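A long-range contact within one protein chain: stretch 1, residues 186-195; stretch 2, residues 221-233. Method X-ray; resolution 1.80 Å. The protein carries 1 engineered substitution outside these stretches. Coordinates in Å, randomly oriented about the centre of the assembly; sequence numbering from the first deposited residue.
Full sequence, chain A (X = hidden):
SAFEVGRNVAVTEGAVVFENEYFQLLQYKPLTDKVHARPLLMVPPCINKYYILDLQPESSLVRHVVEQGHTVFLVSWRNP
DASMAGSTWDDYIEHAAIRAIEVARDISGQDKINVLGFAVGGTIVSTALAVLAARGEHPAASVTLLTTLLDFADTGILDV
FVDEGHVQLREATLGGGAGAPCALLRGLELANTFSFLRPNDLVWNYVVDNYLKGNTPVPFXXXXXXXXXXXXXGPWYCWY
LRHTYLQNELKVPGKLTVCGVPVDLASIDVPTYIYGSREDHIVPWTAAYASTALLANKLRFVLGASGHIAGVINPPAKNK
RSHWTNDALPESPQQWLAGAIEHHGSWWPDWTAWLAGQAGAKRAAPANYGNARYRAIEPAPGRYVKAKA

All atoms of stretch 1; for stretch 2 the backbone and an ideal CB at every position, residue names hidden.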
ATOM      1  N   ARG A 186     -23.135  -2.859 -29.972  1.00 28.91           N
ATOM      2  CA  ARG A 186     -22.462  -2.260 -31.116  1.00 30.42           C
ATOM      3  C   ARG A 186     -21.943  -0.897 -30.701  1.00 35.34           C
ATOM      4  O   ARG A 186     -22.475  -0.266 -29.785  1.00 39.93           O
ATOM      5  CB  ARG A 186     -23.398  -2.122 -32.326  1.00 36.55           C
ATOM      6  CG  ARG A 186     -23.666  -3.424 -33.060  1.00 45.41           C
ATOM      7  CD  ARG A 186     -24.468  -3.200 -34.351  1.00 51.79           C
ATOM      8  NE  ARG A 186     -23.688  -2.510 -35.382  1.00 50.98           N
ATOM      9  CZ  ARG A 186     -22.927  -3.123 -36.288  1.00 52.90           C
ATOM     10  NH1 ARG A 186     -22.255  -2.409 -37.183  1.00 51.11           N
ATOM     11  NH2 ARG A 186     -22.826  -4.447 -36.298  1.00 51.62           N
ATOM     12  N   GLY A 187     -20.907  -0.442 -31.367  1.00 41.52           N
ATOM     13  CA  GLY A 187     -20.496   0.927 -31.150  1.00 40.64           C
ATOM     14  C   GLY A 187     -19.001   1.077 -31.261  1.00 34.94           C
ATOM     15  O   GLY A 187     -18.255   0.119 -31.451  1.00 33.92           O
ATOM     16  N   LEU A 188     -18.582   2.329 -31.177  1.00 30.62           N
ATOM     17  CA  LEU A 188     -17.180   2.713 -31.145  1.00 26.95           C
ATOM     18  C   LEU A 188     -16.978   3.481 -29.854  1.00 33.66           C
ATOM     19  O   LEU A 188     -17.682   4.462 -29.601  1.00 38.26           O
ATOM     20  CB  LEU A 188     -16.830   3.579 -32.350  1.00 29.96           C
ATOM     21  CG  LEU A 188     -17.116   2.953 -33.710  1.00 36.52           C
ATOM     22  CD1 LEU A 188     -16.929   3.988 -34.812  1.00 36.32           C
ATOM     23  CD2 LEU A 188     -16.214   1.748 -33.914  1.00 30.47           C
ATOM     24  N   GLU A 189     -16.053   3.029 -29.027  1.00 25.84           N
ATOM     25  CA  GLU A 189     -15.768   3.716 -27.777  1.00 27.28           C
ATOM     26  C   GLU A 189     -14.359   4.274 -27.840  1.00 29.09           C
ATOM     27  O   GLU A 189     -13.411   3.543 -28.152  1.00 27.83           O
ATOM     28  CB  GLU A 189     -15.929   2.792 -26.573  1.00 28.23           C
ATOM     29  CG  GLU A 189     -17.374   2.555 -26.210  1.00 40.77           C
ATOM     30  CD  GLU A 189     -18.092   3.846 -25.820  1.00 47.57           C
ATOM     31  OE1 GLU A 189     -17.419   4.842 -25.435  1.00 46.03           O
ATOM     32  OE2 GLU A 189     -19.335   3.857 -25.897  1.00 53.88           O
ATOM     33  N   LEU A 190     -14.239   5.572 -27.580  1.00 24.36           N
ATOM     34  CA  LEU A 190     -12.929   6.209 -27.527  1.00 25.55           C
ATOM     35  C   LEU A 190     -12.063   5.546 -26.470  1.00 26.80           C
ATOM     36  O   LEU A 190     -12.533   5.231 -25.372  1.00 29.75           O
ATOM     37  CB  LEU A 190     -13.073   7.692 -27.197  1.00 27.65           C
ATOM     38  CG  LEU A 190     -13.585   8.596 -28.308  1.00 38.54           C
ATOM     39  CD1 LEU A 190     -13.915   9.964 -27.725  1.00 36.52           C
ATOM     40  CD2 LEU A 190     -12.530   8.695 -29.406  1.00 36.76           C
ATOM     41  N   ALA A 191     -10.778   5.367 -26.792  1.00 24.20           N
ATOM     42  CA  ALA A 191      -9.837   4.767 -25.852  1.00 28.83           C
ATOM     43  C   ALA A 191      -8.501   5.481 -25.921  1.00 29.17           C
ATOM     44  O   ALA A 191      -8.060   5.895 -26.996  1.00 26.26           O
ATOM     45  CB  ALA A 191      -9.601   3.280 -26.137  1.00 27.77           C
ATOM     46  N   ASN A 192      -7.853   5.616 -24.767  1.00 23.64           N
ATOM     47  CA  ASN A 192      -6.459   6.019 -24.736  1.00 23.87           C
ATOM     48  C   ASN A 192      -5.773   5.241 -23.625  1.00 25.23           C
ATOM     49  O   ASN A 192      -6.410   4.509 -22.866  1.00 24.86           O
ATOM     50  CB  ASN A 192      -6.320   7.531 -24.563  1.00 25.55           C
ATOM     51  CG  ASN A 192      -6.990   8.030 -23.313  1.00 30.30           C
ATOM     52  OD1 ASN A 192      -6.924   7.397 -22.271  1.00 30.61           O
ATOM     53  ND2 ASN A 192      -7.665   9.160 -23.419  1.00 31.91           N
ATOM     54  N   THR A 193      -4.455   5.396 -23.538  1.00 24.61           N
ATOM     55  CA  THR A 193      -3.667   4.538 -22.668  1.00 22.57           C
ATOM     56  C   THR A 193      -3.704   5.020 -21.225  1.00 20.36           C
ATOM     57  O   THR A 193      -4.007   4.243 -20.312  1.00 24.17           O
ATOM     58  CB  THR A 193      -2.218   4.485 -23.163  1.00 29.05           C
ATOM     59  OG1 THR A 193      -2.187   3.923 -24.479  1.00 26.52           O
ATOM     60  CG2 THR A 193      -1.363   3.637 -22.233  1.00 24.48           C
ATOM     61  N   PHE A 194      -3.391   6.296 -20.998  1.00 22.71           N
ATOM     62  CA  PHE A 194      -3.250   6.751 -19.620  1.00 27.31           C
ATOM     63  C   PHE A 194      -4.587   6.891 -18.915  1.00 31.66           C
ATOM     64  O   PHE A 194      -4.619   6.839 -17.682  1.00 28.89           O
ATOM     65  CB  PHE A 194      -2.450   8.052 -19.585  1.00 25.63           C
ATOM     66  CG  PHE A 194      -0.974   7.810 -19.682  1.00 28.10           C
ATOM     67  CD1 PHE A 194      -0.378   7.580 -20.910  1.00 31.64           C
ATOM     68  CD2 PHE A 194      -0.198   7.721 -18.536  1.00 32.32           C
ATOM     69  CE1 PHE A 194       0.981   7.317 -20.994  1.00 31.17           C
ATOM     70  CE2 PHE A 194       1.167   7.462 -18.612  1.00 33.45           C
ATOM     71  CZ  PHE A 194       1.752   7.251 -19.841  1.00 29.26           C
ATOM     72  N   SER A 195      -5.692   7.006 -19.656  1.00 28.73           N
ATOM     73  CA  SER A 195      -7.011   7.020 -19.034  1.00 27.80           C
ATOM     74  C   SER A 195      -7.868   5.822 -19.452  1.00 29.03           C
ATOM     75  O   SER A 195      -9.100   5.905 -19.435  1.00 24.03           O
ATOM     76  CB  SER A 195      -7.732   8.335 -19.345  1.00 27.17           C
ATOM     77  OG  SER A 195      -6.992   9.443 -18.833  1.00 29.05           O
ATOM     78  N   UNK A 221       5.368  15.006 -26.536  1.00 28.70           N
ATOM     79  CA  UNK A 221       5.117  13.996 -27.560  1.00 29.55           C
ATOM     80  C   UNK A 221       4.365  12.805 -26.981  1.00 29.54           C
ATOM     81  O   UNK A 221       3.534  12.203 -27.676  1.00 25.17           O
ATOM     82  CB  UNK A 221       6.433  13.532 -28.187  1.00 29.55           C
ATOM     83  N   UNK A 222       4.600  12.476 -25.707  1.00 25.26           N
ATOM     84  CA  UNK A 222       3.757  11.486 -25.045  1.00 26.07           C
ATOM     85  C   UNK A 222       2.308  11.947 -25.018  1.00 27.82           C
ATOM     86  O   UNK A 222       1.396  11.174 -25.322  1.00 25.86           O
ATOM     87  CB  UNK A 222       4.254  11.220 -23.623  1.00 26.07           C
ATOM     88  N   UNK A 223       2.072  13.202 -24.635  1.00 25.57           N
ATOM     89  CA  UNK A 223       0.698  13.691 -24.550  1.00 26.43           C
ATOM     90  C   UNK A 223       0.038  13.718 -25.928  1.00 29.14           C
ATOM     91  O   UNK A 223      -1.157  13.425 -26.062  1.00 26.92           O
ATOM     92  CB  UNK A 223       0.668  15.087 -23.925  1.00 26.43           C
ATOM     93  N   UNK A 224       0.802  14.056 -26.964  1.00 24.71           N
ATOM     94  CA  UNK A 224       0.259  14.012 -28.319  1.00 27.45           C
ATOM     95  C   UNK A 224      -0.176  12.602 -28.693  1.00 24.08           C
ATOM     96  O   UNK A 224      -1.295  12.392 -29.182  1.00 25.52           O
ATOM     97  CB  UNK A 224       1.292  14.526 -29.324  1.00 27.45           C
ATOM     98  N   UNK A 225       0.703  11.617 -28.470  1.00 25.62           N
ATOM     99  CA  UNK A 225       0.356  10.224 -28.741  1.00 27.41           C
ATOM    100  C   UNK A 225      -0.857   9.792 -27.932  1.00 23.77           C
ATOM    101  O   UNK A 225      -1.805   9.212 -28.471  1.00 26.44           O
ATOM    102  CB  UNK A 225       1.543   9.309 -28.434  1.00 27.41           C
ATOM    103  N   UNK A 226      -0.852  10.073 -26.632  1.00 20.76           N
ATOM    104  CA  UNK A 226      -1.994   9.669 -25.820  1.00 23.80           C
ATOM    105  C   UNK A 226      -3.272  10.361 -26.272  1.00 24.74           C
ATOM    106  O   UNK A 226      -4.356   9.773 -26.193  1.00 24.51           O
ATOM    107  CB  UNK A 226      -1.729   9.973 -24.344  1.00 23.80           C
ATOM    108  N   UNK A 227      -3.170  11.608 -26.729  1.00 24.01           N
ATOM    109  CA  UNK A 227      -4.342  12.350 -27.167  1.00 25.23           C
ATOM    110  C   UNK A 227      -4.871  11.943 -28.519  1.00 31.24           C
ATOM    111  O   UNK A 227      -6.003  12.291 -28.863  1.00 30.66           O
ATOM    112  CB  UNK A 227      -4.019  13.845 -27.193  1.00 25.23           C
ATOM    113  N   UNK A 228      -4.066  11.208 -29.284  1.00 24.93           N
ATOM    114  CA  UNK A 228      -4.411  10.704 -30.617  1.00 24.06           C
ATOM    115  C   UNK A 228      -5.200   9.405 -30.401  1.00 30.31           C
ATOM    116  O   UNK A 228      -4.690   8.287 -30.499  1.00 26.64           O
ATOM    117  CB  UNK A 228      -3.168  10.475 -31.479  1.00 24.06           C
ATOM    118  N   UNK A 229      -6.473   9.563 -30.049  1.00 27.59           N
ATOM    119  CA  UNK A 229      -7.229   8.442 -29.495  1.00 26.84           C
ATOM    120  C   UNK A 229      -7.696   7.474 -30.583  1.00 22.24           C
ATOM    121  O   UNK A 229      -7.800   7.816 -31.758  1.00 21.78           O
ATOM    122  CB  UNK A 229      -8.435   8.961 -28.710  1.00 26.84           C
ATOM    123  N   UNK A 230      -7.971   6.236 -30.173  1.00 23.52           N
ATOM    124  CA  UNK A 230      -8.474   5.231 -31.092  1.00 23.97           C
ATOM    125  C   UNK A 230      -9.838   4.757 -30.621  1.00 26.49           C
ATOM    126  O   UNK A 230     -10.159   4.833 -29.435  1.00 29.09           O
ATOM    127  CB  UNK A 230      -7.500   4.057 -31.208  1.00 23.97           C
ATOM    128  N   UNK A 231     -10.644   4.289 -31.566  1.00 22.19           N
ATOM    129  CA  UNK A 231     -11.933   3.691 -31.238  1.00 21.55           C
ATOM    130  C   UNK A 231     -11.780   2.203 -30.985  1.00 27.85           C
ATOM    131  O   UNK A 231     -11.040   1.517 -31.692  1.00 26.60           O
ATOM    132  CB  UNK A 231     -12.944   3.937 -32.360  1.00 21.55           C
ATOM    133  N   UNK A 232     -12.523   1.703 -29.997  1.00 24.93           N
ATOM    134  CA  UNK A 232     -12.616   0.269 -29.779  1.00 23.12           C
ATOM    135  C   UNK A 232     -14.006  -0.194 -30.170  1.00 22.86           C
ATOM    136  O   UNK A 232     -14.986   0.413 -29.729  1.00 25.20           O
ATOM    137  CB  UNK A 232     -12.307  -0.093 -28.325  1.00 23.12           C
ATOM    138  N   UNK A 233     -14.140  -1.242 -30.976  1.00 22.29           N
ATOM    139  CA  UNK A 233     -15.478  -1.780 -31.259  1.00 26.10           C
ATOM    140  C   UNK A 233     -16.117  -2.303 -29.980  1.00 22.28           C
ATOM    141  O   UNK A 233     -15.443  -2.835 -29.098  1.00 22.70           O
ATOM    142  CB  UNK A 233     -15.406  -2.893 -32.307  1.00 26.10           C
TER

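At 221, 223 and 224, all helical, no ideal CB comes within 5.5 Å of stretch 1, so the visible atoms hardly restrict them; they are Asp 221, Leu 223 and Phe 224, and none touches stretch 1.

Position 222 has a CB pointing sideways, yet the Phe 194 ring lies within reach of a longer side chain, which favours an apolar residue. It is Leu 222, whose CD2 comes 3.8 Å from Phe 194 CE1. At 225 CB again points sideways, with Thr 193 and the Phe 194 ring ahead; a long aliphatic or aromatic group could bridge the gap. Trp 225 does so: its CZ3 meets Phe 194 CE1 at 4.1 Å, edge to edge, and its CH2 lies 3.2 Å from Thr 193 OG1.

At 226 the ideal CB is 4.4 Å from Phe 194 CD1, and the backbone N atoms of Thr 193 and Phe 194 lie ahead, both in need of an acceptor. A short side chain carrying oxygen, such as Asn or Asp, would suit. Asn 226 places OD1 3.0 Å from Phe 194 N in a nearly straight hydrogen bond, and accepts a weak one from Thr 193 N at 3.3 Å. Its ND2 donates to a water that also contacts Ser 195 OG.

At 227 CB would be crowded by the carbonyl O of 223, which favours glycine; Gly 227 is found. Position 228 points away and is open to many residues; it is Asp 228.

Position 229 points toward stretch 1, its ideal CB only 3.5 Å from Ala 191 O, so a small side chain fits. Ala 229 packs its CB 4.2 Å from Leu 190 CD2.

From 230 the chain pairs antiparallel with strand 188-191. Position 230, opposite Ala 191, has extended angles congenial to beta-branched residues; Thr 230 lies on the Ala 191 side of the sheet. Position 231 turns to the other face, between Leu 188 and Leu 190, where an apolar or medium polar group would fit. Asn 231 sets CG 3.8 Å from Leu 188 CB and OD1 3.6 Å from Leu 190 CD2.

At 232 the Ala 191 methyl leaves room for a larger apolar group. Leu 232 brings CG to 3.7 Å from Ala 191 CB, and its N donates to Glu 189 O at 2.8 Å. Position 233 makes no backbone N-H bond to stretch 1, so proline is permissible; Pro 233 CA approaches Gly 187 O at 3.4 Å.

Stretch 2 221-233: DLLFWNGDATNLP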
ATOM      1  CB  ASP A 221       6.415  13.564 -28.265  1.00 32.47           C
ATOM      2  CG  ASP A 221       7.503  13.065 -27.317  1.00 32.80           C
ATOM      3  OD1 ASP A 221       7.282  12.950 -26.097  1.00 30.93           O
ATOM      4  OD2 ASP A 221       8.608  12.762 -27.821  1.00 31.82           O
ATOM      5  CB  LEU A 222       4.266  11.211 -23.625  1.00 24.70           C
ATOM      6  CG  LEU A 222       3.581  10.128 -22.783  1.00 24.96           C
ATOM      7  CD1 LEU A 222       4.536   9.686 -21.685  1.00 28.37           C
ATOM      8  CD2 LEU A 222       2.305  10.639 -22.146  1.00 29.01           C
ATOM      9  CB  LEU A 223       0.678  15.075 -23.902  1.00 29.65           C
ATOM     10  CG  LEU A 223       1.131  15.100 -22.428  1.00 30.98           C
ATOM     11  CD1 LEU A 223       1.163  16.525 -21.893  1.00 37.67           C
ATOM     12  CD2 LEU A 223       0.210  14.248 -21.609  1.00 28.33           C
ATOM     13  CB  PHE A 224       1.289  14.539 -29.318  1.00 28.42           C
ATOM     14  CG  PHE A 224       0.922  14.283 -30.751  1.00 28.45           C
ATOM     15  CD1 PHE A 224      -0.021  15.080 -31.393  1.00 32.67           C
ATOM     16  CD2 PHE A 224       1.523  13.251 -31.463  1.00 28.73           C
ATOM     17  CE1 PHE A 224      -0.365  14.847 -32.706  1.00 30.12           C
ATOM     18  CE2 PHE A 224       1.179  13.016 -32.789  1.00 28.50           C
ATOM     19  CZ  PHE A 224       0.241  13.826 -33.410  1.00 29.91           C
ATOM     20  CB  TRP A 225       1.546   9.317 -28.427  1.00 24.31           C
ATOM     21  CG  TRP A 225       1.181   7.870 -28.386  1.00 24.40           C
ATOM     22  CD1 TRP A 225       0.884   7.066 -29.465  1.00 23.43           C
ATOM     23  CD2 TRP A 225       1.060   7.042 -27.221  1.00 25.05           C
ATOM     24  NE1 TRP A 225       0.574   5.797 -29.026  1.00 21.95           N
ATOM     25  CE2 TRP A 225       0.689   5.753 -27.661  1.00 21.96           C
ATOM     26  CE3 TRP A 225       1.239   7.265 -25.839  1.00 26.82           C
ATOM     27  CZ2 TRP A 225       0.510   4.683 -26.781  1.00 21.12           C
ATOM     28  CZ3 TRP A 225       1.042   6.206 -24.962  1.00 23.18           C
ATOM     29  CH2 TRP A 225       0.687   4.927 -25.438  1.00 25.87           C
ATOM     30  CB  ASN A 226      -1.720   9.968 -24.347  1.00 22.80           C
ATOM     31  CG  ASN A 226      -2.824   9.483 -23.449  1.00 23.08           C
ATOM     32  OD1 ASN A 226      -2.930   8.287 -23.175  1.00 23.97           O
ATOM     33  ND2 ASN A 226      -3.645  10.411 -22.961  1.00 27.10           N
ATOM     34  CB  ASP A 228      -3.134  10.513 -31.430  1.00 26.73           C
ATOM     35  CG  ASP A 228      -3.383  10.272 -32.911  1.00 29.14           C
ATOM     36  OD1 ASP A 228      -4.553  10.183 -33.331  1.00 26.55           O
ATOM     37  OD2 ASP A 228      -2.379  10.167 -33.659  1.00 23.88           O
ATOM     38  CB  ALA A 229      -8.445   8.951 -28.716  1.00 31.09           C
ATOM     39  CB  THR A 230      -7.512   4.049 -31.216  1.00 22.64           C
ATOM     40  OG1 THR A 230      -7.282   3.479 -29.917  1.00 24.12           O
ATOM     41  CG2 THR A 230      -6.186   4.535 -31.827  1.00 22.66           C
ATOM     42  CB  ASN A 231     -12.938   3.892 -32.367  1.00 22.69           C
ATOM     43  CG  ASN A 231     -13.414   5.322 -32.471  1.00 24.30           C
ATOM     44  OD1 ASN A 231     -13.660   5.976 -31.453  1.00 29.42           O
ATOM     45  ND2 ASN A 231     -13.528   5.822 -33.701  1.00 26.45           N
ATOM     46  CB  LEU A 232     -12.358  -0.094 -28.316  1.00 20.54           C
ATOM     47  CG  LEU A 232     -11.005   0.276 -27.695  1.00 26.92           C
ATOM     48  CD1 LEU A 232     -10.947  -0.215 -26.250  1.00 26.81           C
ATOM     49  CD2 LEU A 232      -9.847  -0.314 -28.528  1.00 25.21           C
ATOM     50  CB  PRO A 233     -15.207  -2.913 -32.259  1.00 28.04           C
ATOM     51  CG  PRO A 233     -13.784  -2.604 -32.797  1.00 24.30           C
ATOM     52  CD  PRO A 233     -13.073  -2.026 -31.626  1.00 21.46           C
TER
HETATM   53  O   HOH W   1      -6.927  10.928 -25.431  1.00 49.18           O
HETATM   54  O   HOH W   2      -5.386  10.636 -20.556  1.00 31.26           O
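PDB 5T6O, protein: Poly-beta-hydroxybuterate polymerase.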